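Local atomic coordinates of A putative transcriptional regulator (PDB entry 2HKU), a protein that probably binds DNA through a helix-turn-helix domain and regulates transcription as a TetR-type regulator. Residues Ala145-Leu150 and Ala159-Glu164; Asp84-Ala89 and Glu97-Ser102; Gln44-Ala47 and His52-Gln55; Ala24-Ala29 and Tyr58-Lys63. All coordinates share one frame; numbering follows the deposited sequence.

Contact 1: residues Ala145-Leu150 and Ala159-Glu164. With EDO (1,2-ethanediol), chain D.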
loop_
_atom_site.group_PDB
_atom_site.type_symbol
_atom_site.label_atom_id
_atom_site.label_comp_id
_atom_site.label_asym_id
_atom_site.label_seq_id
_atom_site.Cartn_x
_atom_site.Cartn_y
_atom_site.Cartn_z
ATOM N N ALA A 145 5.092 -19.378 -7.988
ATOM C CA ALA A 145 3.752 -19.617 -8.519
ATOM C C ALA A 145 3.519 -18.736 -9.765
ATOM O O ALA A 145 3.884 -19.156 -10.872
ATOM C CB ALA A 145 2.759 -19.388 -7.454
ATOM N N LEU A 146 3.045 -17.475 -9.602
ATOM C CA LEU A 146 2.890 -16.547 -10.780
ATOM C C LEU A 146 4.043 -16.367 -11.747
ATOM O O LEU A 146 3.862 -16.597 -12.937
ATOM C CB LEU A 146 2.408 -15.117 -10.357
ATOM C CG LEU A 146 2.004 -14.125 -11.473
ATOM C CD1 LEU A 146 0.690 -14.621 -12.106
ATOM C CD2 LEU A 146 1.858 -12.700 -10.900
ATOM N N ILE A 147 5.208 -15.906 -11.304
ATOM C CA ILE A 147 6.298 -15.497 -12.185
ATOM C C ILE A 147 6.867 -16.747 -12.966
ATOM O O ILE A 147 7.167 -16.666 -14.138
ATOM C CB ILE A 147 7.444 -14.657 -11.439
ATOM C CG1 ILE A 147 6.889 -13.404 -10.684
ATOM C CG2 ILE A 147 8.571 -14.188 -12.382
ATOM C CD1 ILE A 147 6.118 -12.399 -11.603
ATOM N N ARG A 148 6.938 -17.886 -12.298
ATOM C CA ARG A 148 7.293 -19.157 -12.938
ATOM C C ARG A 148 6.234 -19.616 -13.953
ATOM O O ARG A 148 6.620 -20.031 -15.042
ATOM C CB ARG A 148 7.473 -20.234 -11.883
ATOM C CG ARG A 148 8.155 -21.538 -12.383
ATOM C CD ARG A 148 8.257 -22.394 -11.134
ATOM N NE ARG A 148 8.943 -23.667 -11.290
ATOM C CZ ARG A 148 8.936 -24.626 -10.364
ATOM N NH1 ARG A 148 8.256 -24.468 -9.216
ATOM N NH2 ARG A 148 9.589 -25.754 -10.608
ATOM N N THR A 149 4.949 -19.624 -13.567
ATOM C CA THR A 149 3.826 -19.876 -14.512
ATOM C C THR A 149 4.018 -19.040 -15.849
ATOM O O THR A 149 4.035 -19.597 -16.958
ATOM C CB THR A 149 2.460 -19.688 -13.843
ATOM O OG1 THR A 149 2.299 -20.653 -12.806
ATOM C CG2 THR A 149 1.308 -19.932 -14.830
ATOM N N LEU A 150 4.305 -17.742 -15.711
ATOM C CA LEU A 150 4.629 -16.877 -16.825
ATOM C C LEU A 150 5.902 -17.218 -17.570
ATOM O O LEU A 150 5.932 -17.177 -18.799
ATOM C CB LEU A 150 4.726 -15.396 -16.371
ATOM C CG LEU A 150 3.502 -14.688 -15.784
ATOM C CD1 LEU A 150 3.845 -13.142 -15.576
ATOM C CD2 LEU A 150 2.263 -14.872 -16.633
ATOM N N ALA A 159 13.068 -7.745 -15.194
ATOM C CA ALA A 159 14.054 -7.665 -14.124
ATOM C C ALA A 159 14.193 -9.092 -13.592
ATOM O O ALA A 159 13.482 -9.980 -14.046
ATOM C CB ALA A 159 13.566 -6.721 -13.075
ATOM N N GLY A 160 15.058 -9.309 -12.616
ATOM C CA GLY A 160 15.318 -10.631 -12.027
ATOM C C GLY A 160 14.072 -11.077 -11.335
ATOM O O GLY A 160 13.280 -10.238 -10.928
ATOM N N ILE A 161 13.878 -12.393 -11.234
ATOM C CA ILE A 161 12.657 -13.003 -10.765
ATOM C C ILE A 161 12.214 -12.522 -9.338
ATOM O O ILE A 161 11.021 -12.399 -9.053
ATOM C CB ILE A 161 12.726 -14.516 -10.860
ATOM C CG1 ILE A 161 11.346 -15.120 -10.594
ATOM C CG2 ILE A 161 13.560 -15.098 -9.832
ATOM C CD1 ILE A 161 11.277 -16.689 -10.743
ATOM N N ASP A 162 13.185 -12.241 -8.480
ATOM C CA ASP A 162 12.884 -11.719 -7.161
ATOM C C ASP A 162 12.181 -10.367 -7.308
ATOM O O ASP A 162 11.150 -10.161 -6.672
ATOM C CB ASP A 162 14.150 -11.649 -6.272
ATOM C CG ASP A 162 15.267 -10.852 -6.904
ATOM O OD1 ASP A 162 15.573 -11.041 -8.120
ATOM O OD2 ASP A 162 15.848 -10.000 -6.198
ATOM N N VAL A 163 12.747 -9.457 -8.130
ATOM C CA VAL A 163 12.186 -8.079 -8.347
ATOM C C VAL A 163 10.789 -8.120 -8.968
ATOM O O VAL A 163 9.910 -7.365 -8.596
ATOM C CB VAL A 163 13.168 -7.175 -9.164
ATOM C CG1 VAL A 163 12.540 -5.910 -9.637
ATOM C CG2 VAL A 163 14.396 -6.885 -8.328
ATOM N N GLU A 164 10.553 -9.083 -9.850
ATOM C CA GLU A 164 9.271 -9.185 -10.494
ATOM C C GLU A 164 8.213 -9.606 -9.477
ATOM O O GLU A 164 7.053 -9.175 -9.545
ATOM C CB GLU A 164 9.349 -10.132 -11.669
ATOM C CG GLU A 164 10.261 -9.681 -12.791
ATOM C CD GLU A 164 9.543 -8.738 -13.757
ATOM O OE1 GLU A 164 8.356 -8.399 -13.502
ATOM O OE2 GLU A 164 10.147 -8.348 -14.783
HETATM C C1 EDO D . 1.679 -14.718 -6.842
HETATM O O1 EDO D . 1.825 -16.162 -6.975
HETATM C C2 EDO D . 1.096 -14.576 -5.457
HETATM O O2 EDO D . 2.235 -14.755 -4.577
#

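Contact 2: residues Asp84-Ala89 and Glu97-Ser102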
loop_
_atom_site.group_PDB
_atom_site.type_symbol
_atom_site.label_atom_id
_atom_site.label_comp_id
_atom_site.label_asym_id
_atom_site.label_seq_id
_atom_site.Cartn_x
_atom_site.Cartn_y
_atom_site.Cartn_z
ATOM N N ASP A 84 -4.164 -21.135 -5.519
ATOM C CA ASP A 84 -4.836 -22.412 -5.584
ATOM C C ASP A 84 -5.916 -22.311 -6.615
ATOM O O ASP A 84 -5.962 -23.159 -7.507
ATOM C CB ASP A 84 -5.369 -22.781 -4.219
ATOM C CG ASP A 84 -4.379 -23.548 -3.416
ATOM O OD1 ASP A 84 -3.371 -24.015 -3.998
ATOM O OD2 ASP A 84 -4.630 -23.737 -2.216
ATOM N N ASP A 85 -6.701 -21.230 -6.529
ATOM C CA ASP A 85 -7.825 -20.938 -7.436
ATOM C C ASP A 85 -7.309 -20.670 -8.815
ATOM O O ASP A 85 -7.974 -21.047 -9.790
ATOM C CB ASP A 85 -8.842 -19.825 -6.931
ATOM C CG ASP A 85 -9.671 -20.252 -5.682
ATOM O OD1 ASP A 85 -9.350 -21.305 -5.070
ATOM O OD2 ASP A 85 -10.634 -19.516 -5.237
ATOM N N ALA A 86 -6.105 -20.103 -8.948
ATOM C CA ALA A 86 -5.441 -19.942 -10.246
ATOM C C ALA A 86 -4.952 -21.192 -10.918
ATOM O O ALA A 86 -4.837 -21.230 -12.154
ATOM C CB ALA A 86 -4.249 -18.990 -10.126
ATOM N N ALA A 87 -4.470 -22.148 -10.121
ATOM C CA ALA A 87 -4.031 -23.483 -10.666
ATOM C C ALA A 87 -5.215 -24.268 -11.353
ATOM O O ALA A 87 -4.969 -25.153 -12.163
ATOM C CB ALA A 87 -3.350 -24.353 -9.577
ATOM N N THR A 88 -6.434 -23.901 -11.023
ATOM C CA THR A 88 -7.585 -24.514 -11.591
ATOM C C THR A 88 -8.212 -23.831 -12.752
ATOM O O THR A 88 -9.391 -23.945 -12.907
ATOM C CB THR A 88 -8.699 -24.676 -10.610
ATOM O OG1 THR A 88 -9.551 -23.545 -10.649
ATOM C CG2 THR A 88 -8.203 -24.913 -9.253
ATOM N N ALA A 89 -7.438 -23.228 -13.626
ATOM C CA ALA A 89 -7.190 -23.861 -14.898
ATOM C C ALA A 89 -6.233 -23.061 -15.697
ATOM O O ALA A 89 -6.118 -21.857 -15.480
ATOM C CB ALA A 89 -8.434 -23.980 -15.639
ATOM N N GLU A 97 -5.887 -13.940 -14.211
ATOM C CA GLU A 97 -7.151 -13.243 -13.864
ATOM C C GLU A 97 -7.713 -13.760 -12.571
ATOM O O GLU A 97 -8.265 -13.063 -11.691
ATOM C CB GLU A 97 -8.232 -13.456 -14.995
ATOM C CG GLU A 97 -8.216 -12.485 -16.154
ATOM C CD GLU A 97 -8.933 -13.015 -17.449
ATOM O OE1 GLU A 97 -10.130 -13.373 -17.332
ATOM O OE2 GLU A 97 -8.300 -13.073 -18.560
ATOM N N LYS A 98 -7.614 -15.066 -12.464
ATOM C CA LYS A 98 -8.050 -15.758 -11.305
ATOM C C LYS A 98 -7.130 -15.365 -10.097
ATOM O O LYS A 98 -7.588 -15.113 -9.041
ATOM C CB LYS A 98 -7.937 -17.257 -11.601
ATOM C CG LYS A 98 -9.266 -17.928 -12.096
ATOM C CD LYS A 98 -8.900 -19.295 -12.844
ATOM C CE LYS A 98 -10.153 -19.823 -13.637
ATOM N NZ LYS A 98 -11.262 -19.887 -12.714
ATOM N N LEU A 99 -5.842 -15.389 -10.284
ATOM C CA LEU A 99 -4.961 -15.111 -9.148
ATOM C C LEU A 99 -5.214 -13.655 -8.675
ATOM O O LEU A 99 -5.560 -13.444 -7.559
ATOM C CB LEU A 99 -3.539 -15.415 -9.519
ATOM C CG LEU A 99 -2.517 -15.588 -8.361
ATOM C CD1 LEU A 99 -1.282 -16.312 -8.910
ATOM C CD2 LEU A 99 -2.111 -14.218 -7.826
ATOM N N VAL A 100 -5.174 -12.702 -9.591
ATOM C CA VAL A 100 -5.351 -11.238 -9.277
ATOM C C VAL A 100 -6.723 -10.936 -8.807
ATOM O O VAL A 100 -6.946 -10.308 -7.770
ATOM C CB VAL A 100 -4.944 -10.399 -10.540
ATOM C CG1 VAL A 100 -5.144 -8.931 -10.320
ATOM C CG2 VAL A 100 -3.531 -10.684 -10.880
ATOM N N GLY A 101 -7.728 -11.461 -9.528
ATOM C CA GLY A 101 -9.098 -11.359 -9.031
ATOM C C GLY A 101 -9.337 -11.870 -7.651
ATOM O O GLY A 101 -10.167 -11.317 -6.940
ATOM N N SER A 102 -8.650 -12.935 -7.234
ATOM C CA SER A 102 -8.798 -13.431 -5.834
ATOM C C SER A 102 -8.227 -12.471 -4.789
ATOM O O SER A 102 -8.880 -12.108 -3.785
ATOM C CB SER A 102 -8.046 -14.784 -5.643
ATOM O OG SER A 102 -8.416 -15.372 -4.395
HETATM O O HOH W 1 -10.544 -16.802 -4.556
#

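Contact 3: residues Gln44-Ala47 and His52-Gln55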
loop_
_atom_site.group_PDB
_atom_site.type_symbol
_atom_site.label_atom_id
_atom_site.label_comp_id
_atom_site.label_asym_id
_atom_site.label_seq_id
_atom_site.Cartn_x
_atom_site.Cartn_y
_atom_site.Cartn_z
ATOM N N GLN A 44 -14.324 -8.776 23.520
ATOM C CA GLN A 44 -15.234 -9.221 22.496
ATOM C C GLN A 44 -14.698 -10.426 21.762
ATOM O O GLN A 44 -15.471 -11.256 21.335
ATOM C CB GLN A 44 -15.320 -8.126 21.495
ATOM C CG GLN A 44 -16.638 -7.933 20.918
ATOM C CD GLN A 44 -16.635 -6.740 20.018
ATOM O OE1 GLN A 44 -16.459 -6.866 18.821
ATOM N NE2 GLN A 44 -16.816 -5.568 20.593
ATOM N N ILE A 45 -13.366 -10.470 21.543
ATOM C CA ILE A 45 -12.687 -11.650 20.996
ATOM C C ILE A 45 -12.803 -12.818 21.984
ATOM O O ILE A 45 -13.101 -13.921 21.587
ATOM C CB ILE A 45 -11.187 -11.359 20.577
ATOM C CG1 ILE A 45 -11.160 -10.521 19.282
ATOM C CG2 ILE A 45 -10.398 -12.632 20.401
ATOM C CD1 ILE A 45 -9.823 -9.712 19.038
ATOM N N CYS A 46 -12.550 -12.541 23.254
ATOM C CA CYS A 46 -12.635 -13.524 24.320
ATOM C C CYS A 46 -14.069 -14.026 24.490
ATOM O O CYS A 46 -14.277 -15.240 24.668
ATOM C CB CYS A 46 -12.111 -12.940 25.624
ATOM S SG CYS A 46 -10.329 -12.692 25.606
ATOM N N ALA A 47 -15.046 -13.109 24.445
ATOM C CA ALA A 47 -16.488 -13.491 24.512
ATOM C C ALA A 47 -16.830 -14.416 23.327
ATOM O O ALA A 47 -17.387 -15.513 23.529
ATOM C CB ALA A 47 -17.429 -12.239 24.574
ATOM N N HIS A 52 -11.052 -16.806 28.491
ATOM C CA HIS A 52 -10.822 -15.834 29.523
ATOM C C HIS A 52 -9.768 -14.864 28.979
ATOM O O HIS A 52 -8.809 -15.291 28.330
ATOM C CB HIS A 52 -10.351 -16.540 30.788
ATOM C CG HIS A 52 -10.234 -15.636 31.970
ATOM N ND1 HIS A 52 -9.187 -14.758 32.134
ATOM C CD2 HIS A 52 -11.044 -15.456 33.037
ATOM C CE1 HIS A 52 -9.356 -14.072 33.251
ATOM N NE2 HIS A 52 -10.469 -14.485 33.825
ATOM N N PRO A 53 -9.932 -13.543 29.220
ATOM C CA PRO A 53 -8.855 -12.599 28.841
ATOM C C PRO A 53 -7.441 -13.043 29.200
ATOM O O PRO A 53 -6.523 -12.735 28.482
ATOM C CB PRO A 53 -9.264 -11.310 29.550
ATOM C CG PRO A 53 -10.792 -11.377 29.525
ATOM C CD PRO A 53 -11.117 -12.841 29.758
ATOM N N ASN A 54 -7.264 -13.828 30.246
ATOM C CA ASN A 54 -5.926 -14.376 30.566
ATOM C C ASN A 54 -5.253 -15.233 29.494
ATOM O O ASN A 54 -4.023 -15.332 29.452
ATOM C CB ASN A 54 -6.000 -15.260 31.812
ATOM C CG ASN A 54 -6.145 -14.459 33.063
ATOM O OD1 ASN A 54 -5.614 -13.338 33.161
ATOM N ND2 ASN A 54 -6.868 -15.011 34.033
ATOM N N GLN A 55 -6.069 -15.918 28.699
ATOM C CA GLN A 55 -5.563 -16.821 27.685
ATOM C C GLN A 55 -4.908 -16.001 26.559
ATOM O O GLN A 55 -3.943 -16.454 25.942
ATOM C CB GLN A 55 -6.699 -17.786 27.225
ATOM C CG GLN A 55 -7.339 -18.436 28.483
ATOM C CD GLN A 55 -8.303 -19.561 28.195
ATOM O OE1 GLN A 55 -9.525 -19.346 28.059
ATOM N NE2 GLN A 55 -7.776 -20.791 28.146
#

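Contact 4: residues Ala24-Ala29 and Tyr58-Lys63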
loop_
_atom_site.group_PDB
_atom_site.type_symbol
_atom_site.label_atom_id
_atom_site.label_comp_id
_atom_site.label_asym_id
_atom_site.label_seq_id
_atom_site.Cartn_x
_atom_site.Cartn_y
_atom_site.Cartn_z
ATOM N N ALA A 24 -9.363 -21.283 19.245
ATOM C CA ALA A 24 -10.626 -20.562 19.421
ATOM C C ALA A 24 -10.384 -19.037 19.346
ATOM O O ALA A 24 -11.113 -18.312 18.690
ATOM C CB ALA A 24 -11.343 -20.956 20.762
ATOM N N LEU A 25 -9.358 -18.590 20.036
ATOM C CA LEU A 25 -8.937 -17.168 20.042
ATOM C C LEU A 25 -8.562 -16.660 18.635
ATOM O O LEU A 25 -9.062 -15.615 18.134
ATOM C CB LEU A 25 -7.778 -16.995 21.028
ATOM C CG LEU A 25 -8.213 -16.827 22.478
ATOM C CD1 LEU A 25 -6.976 -16.824 23.360
ATOM C CD2 LEU A 25 -8.976 -15.505 22.673
ATOM N N PHE A 26 -7.767 -17.491 17.968
ATOM C CA PHE A 26 -7.268 -17.165 16.656
ATOM C C PHE A 26 -8.380 -16.972 15.677
ATOM O O PHE A 26 -8.416 -15.980 14.956
ATOM C CB PHE A 26 -6.220 -18.169 16.188
ATOM C CG PHE A 26 -5.246 -17.577 15.160
ATOM C CD1 PHE A 26 -4.119 -16.881 15.579
ATOM C CD2 PHE A 26 -5.463 -17.718 13.785
ATOM C CE1 PHE A 26 -3.230 -16.353 14.655
ATOM C CE2 PHE A 26 -4.551 -17.183 12.862
ATOM C CZ PHE A 26 -3.460 -16.535 13.293
ATOM N N THR A 27 -9.337 -17.906 15.662
ATOM C CA THR A 27 -10.503 -17.807 14.797
ATOM C C THR A 27 -11.376 -16.590 15.094
ATOM O O THR A 27 -11.800 -15.936 14.187
ATOM C CB THR A 27 -11.352 -19.149 14.878
ATOM O OG1 THR A 27 -10.524 -20.208 14.358
ATOM C CG2 THR A 27 -12.633 -19.078 14.066
ATOM N N ALA A 28 -11.682 -16.325 16.368
ATOM C CA ALA A 28 -12.580 -15.255 16.699
ATOM C C ALA A 28 -11.853 -13.971 16.281
ATOM O O ALA A 28 -12.414 -13.122 15.614
ATOM C CB ALA A 28 -12.823 -15.248 18.166
ATOM N N ALA A 29 -10.582 -13.892 16.676
ATOM C CA ALA A 29 -9.718 -12.721 16.328
ATOM C C ALA A 29 -9.709 -12.502 14.863
ATOM O O ALA A 29 -9.904 -11.368 14.406
ATOM C CB ALA A 29 -8.317 -12.914 16.824
ATOM N N TYR A 58 -1.449 -15.312 27.851
ATOM C CA TYR A 58 -0.824 -16.633 27.823
ATOM C C TYR A 58 -0.355 -17.070 26.440
ATOM O O TYR A 58 0.820 -17.408 26.242
ATOM C CB TYR A 58 -1.825 -17.678 28.320
ATOM C CG TYR A 58 -1.226 -19.020 28.701
ATOM C CD1 TYR A 58 -0.102 -19.111 29.553
ATOM C CD2 TYR A 58 -1.810 -20.204 28.255
ATOM C CE1 TYR A 58 0.431 -20.359 29.928
ATOM C CE2 TYR A 58 -1.300 -21.447 28.623
ATOM C CZ TYR A 58 -0.188 -21.522 29.456
ATOM O OH TYR A 58 0.303 -22.774 29.800
ATOM N N TYR A 59 -1.287 -17.101 25.495
ATOM C CA TYR A 59 -0.984 -17.547 24.144
ATOM C C TYR A 59 -0.300 -16.521 23.243
ATOM O O TYR A 59 0.342 -16.923 22.264
ATOM C CB TYR A 59 -2.217 -18.148 23.487
ATOM C CG TYR A 59 -2.604 -19.413 24.135
ATOM C CD1 TYR A 59 -1.723 -20.526 24.134
ATOM C CD2 TYR A 59 -3.825 -19.537 24.792
ATOM C CE1 TYR A 59 -2.067 -21.740 24.763
ATOM C CE2 TYR A 59 -4.183 -20.743 25.428
ATOM C CZ TYR A 59 -3.299 -21.832 25.394
ATOM O OH TYR A 59 -3.663 -22.997 26.015
ATOM N N TYR A 60 -0.395 -15.223 23.564
ATOM C CA TYR A 60 0.089 -14.204 22.624
ATOM C C TYR A 60 0.884 -13.083 23.241
ATOM O O TYR A 60 1.517 -12.311 22.555
ATOM C CB TYR A 60 -1.066 -13.665 21.774
ATOM C CG TYR A 60 -1.803 -14.740 21.024
ATOM C CD1 TYR A 60 -1.330 -15.234 19.797
ATOM C CD2 TYR A 60 -2.982 -15.284 21.533
ATOM C CE1 TYR A 60 -2.051 -16.254 19.107
ATOM C CE2 TYR A 60 -3.690 -16.280 20.864
ATOM C CZ TYR A 60 -3.211 -16.767 19.645
ATOM O OH TYR A 60 -3.900 -17.771 18.999
ATOM N N GLY A 61 0.864 -12.958 24.557
ATOM C CA GLY A 61 1.707 -11.944 25.180
ATOM C C GLY A 61 1.103 -10.562 25.124
ATOM O O GLY A 61 1.502 -9.707 25.904
ATOM N N SER A 62 0.142 -10.324 24.214
ATOM C CA SER A 62 -0.440 -9.006 24.032
ATOM C C SER A 62 -1.449 -9.009 22.878
ATOM O O SER A 62 -1.386 -9.878 21.983
ATOM C CB SER A 62 0.649 -7.948 23.754
ATOM O OG SER A 62 1.115 -8.017 22.407
ATOM N N LYS A 63 -2.327 -8.001 22.887
ATOM C CA LYS A 63 -3.291 -7.812 21.816
ATOM C C LYS A 63 -2.572 -7.592 20.460
ATOM O O LYS A 63 -3.011 -8.110 19.453
ATOM C CB LYS A 63 -4.222 -6.633 22.132
ATOM C CG LYS A 63 -5.500 -6.643 21.333
ATOM C CD LYS A 63 -6.250 -5.345 21.536
ATOM C CE LYS A 63 -7.177 -5.057 20.339
ATOM N NZ LYS A 63 -8.043 -3.858 20.568
#

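Contact 1: residues Ala145-Leu150 and Ala159-Glu164
I147 packs against I161 and E164 and gives up more surface to the contact than any other residue. The two isoleucines pass alongside each other in opposite directions. The CG2 branch of I147 presses on I161 CG1 at 3.4 Å, tighter than usual van der Waals contact. A chi1 of -170° carries I161 CG1 over to I147, and the extended chain also brings CD1 within 4.0 Å of I147 CG2. The other branch of I147 serves E164. Its CD1 reaches E164 CB at 3.9 Å, and these two side chains cross at about a right angle.

The contact joins the end of helix 125-152 to the start of helix 161-181, across the short loop between them, in the C-terminal domain. E164 turns its carboxylate back to this loop. OE2 accepts from A159 N at 3.0 Å, on its anti side and 25° out of the carboxylate plane, and also forms a salt bridge with R158. Beyond E164, A199 of the second subunit packs on its side chain. On helix 125-152, L146 N donates to O1 of a bound 1,2-ethanediol at 3.2 Å.

With an alanine here both branches of I147 are gone, which would probably open a gap between the helices and leave E164 CB without its apolar neighbour. No hydrogen bond links the segments. The join therefore depends on hydrocarbon fit, while the acid of E164 is spent on its own loop.

Contact 2: residues Asp84-Ala89 and Glu97-Ser102
K98 lays its aliphatic chain across the end of helix 63-87, beside D85 and A86. Its CB starts 3.9 Å from A86 CA. One step out, CG comes near the carbonyl oxygen of D85. CD is closer still, 3.6 Å from D85 O, and is also the part of the chain nearest A89 N. CE then skirts T88 O at 4.3 Å. The chain is nearly extended as far as CE and bends at the last torsion (chi4 -53°), where NZ turns off. It is thus the methylenes of the lysine that cover the backbone where helix 63-87 runs out.

D85 O has a polar partner too. T88 OG1 donates to it at 3.1 Å, tilted 27° from the carbonyl plane.

The two segments lie on consecutive helices joined by a short turn. Helix 63-87 is the long helix that leads from the DNA-binding domain into the regulatory domain of a TetR-type fold, and helix 92-104 follows it.

A86 and L99 make the buried part of the contact. Their CB atoms meet at 3.7 Å. The rotation of L99 about its first bond (chi1 -163°) takes the leucine chain past the methyl of A86, with L99 CD1 4.2 Å from A86 CB. F168 of helix 161-181 packs on the same leucine.

A water joins the segments further along. It donates to D85 OD2 at 2.8 Å and is hydrogen-bonded to S102 OG at 2.6 Å. The other carboxylate oxygen of D85, OD1, forms a salt bridge with R81.

Contact 3: residues Gln44-Ala47 and His52-Gln55
The backbones of C46 and P53 come within 6.0 Å at their CA atoms, where helix 42-49 faces the first turn of helix 53-60. These are the two helices of the predicted helix-turn-helix motif, and the second is the one that in TetR relatives reads the DNA. C46 carries the contact from its side. Its sulfur lies anti to the carbonyl carbon (chi1 -70°), which carries SG out to the start of the next helix. There SG sits 3.6 Å from P53 CA, with P53 N almost as near. The proline ring is touched less closely, CG lying 4.2 Å from SG. No hydrogen bond links the segments, so the sulfur meets the proline by van der Waals contact.

The start of helix 53-60 is held by its own residues. H52 is the N-cap, and with Q55 it forms a capping box. H52 N donates to Q55 OE1 at 3.0 Å, in the carbonyl plane and on a lone pair. The bond is nearly straight, at 168°. A separate backbone bond runs from Q55 N to H52 O. The side chain of Q55 also touches T21 of helix 21-36.

The imidazole of H52 has P53 CD over one face, offset toward the rim. At its edge, in the ring plane, it accepts the capping bond: N54 N donates to H52 ND1 at 2.9 Å with an N-H...acceptor angle of 166°.

Contact 4: residues Ala24-Ala29 and Tyr58-Lys63
The ring of Y60 meets L25 at its CE2 side and F26 at CE1 and the hydroxyl, both obliquely. The F26 ring takes the hydroxyl of Y60 at its edge, near its plane, with Y60 OH 3.5 Å from F26 CD1. Y59 carries Y58 CD2 over one face, 3.6 Å above the plane and toward the rim, while Y59 OH lies at the edge of the Y58 ring.

This is part of the three-helix DNA-binding domain of the TetR type. Helix 21-36 packs on the end of helix 53-60, the second helix of the predicted helix-turn-helix. L25 and Y60 slide past each other in opposite directions, and L25 CB is 4.2 Å from Y60 CE2. L25 CD1 also reaches Y59 CD2 at 4.4 Å. F26 crosses Y60 at about a right angle. With chi1 at -155° its CG turns away from the residue's own N, which sets the ring beside the tyrosine's outer end.

The hydroxyl of Y60 is hydrogen-bonded to R22 O. A leucine in place of Y60 would probably leave that carbonyl without this partner and open a gap beside F26. The same hydroxyl oxygen also lies 3.7 Å from F26 CB.

How the contacts relate
The contacts fall into two pairs at opposite sides of the chain's centre. Contacts 3 and 4 belong to the DNA-binding domain, their centres about 8 Å apart. Both use helix 53-60, and contact 3 is nested in the loop that contact 4 closes. I45 CG2 packs on L25 CD2 at 3.9 Å between them. Contacts 1 and 2 lie in the regulatory part, with centres about 16 Å apart, and touch through L146 CD1 and L99 CD1 at 4.1 Å. The bound 1,2-ethanediol, probably from the crystallisation liquor, lies close to both leucines. Helix 63-87 follows helix 53-60 and leads toward contact 2, whose centre is about 31 Å from that of contact 4.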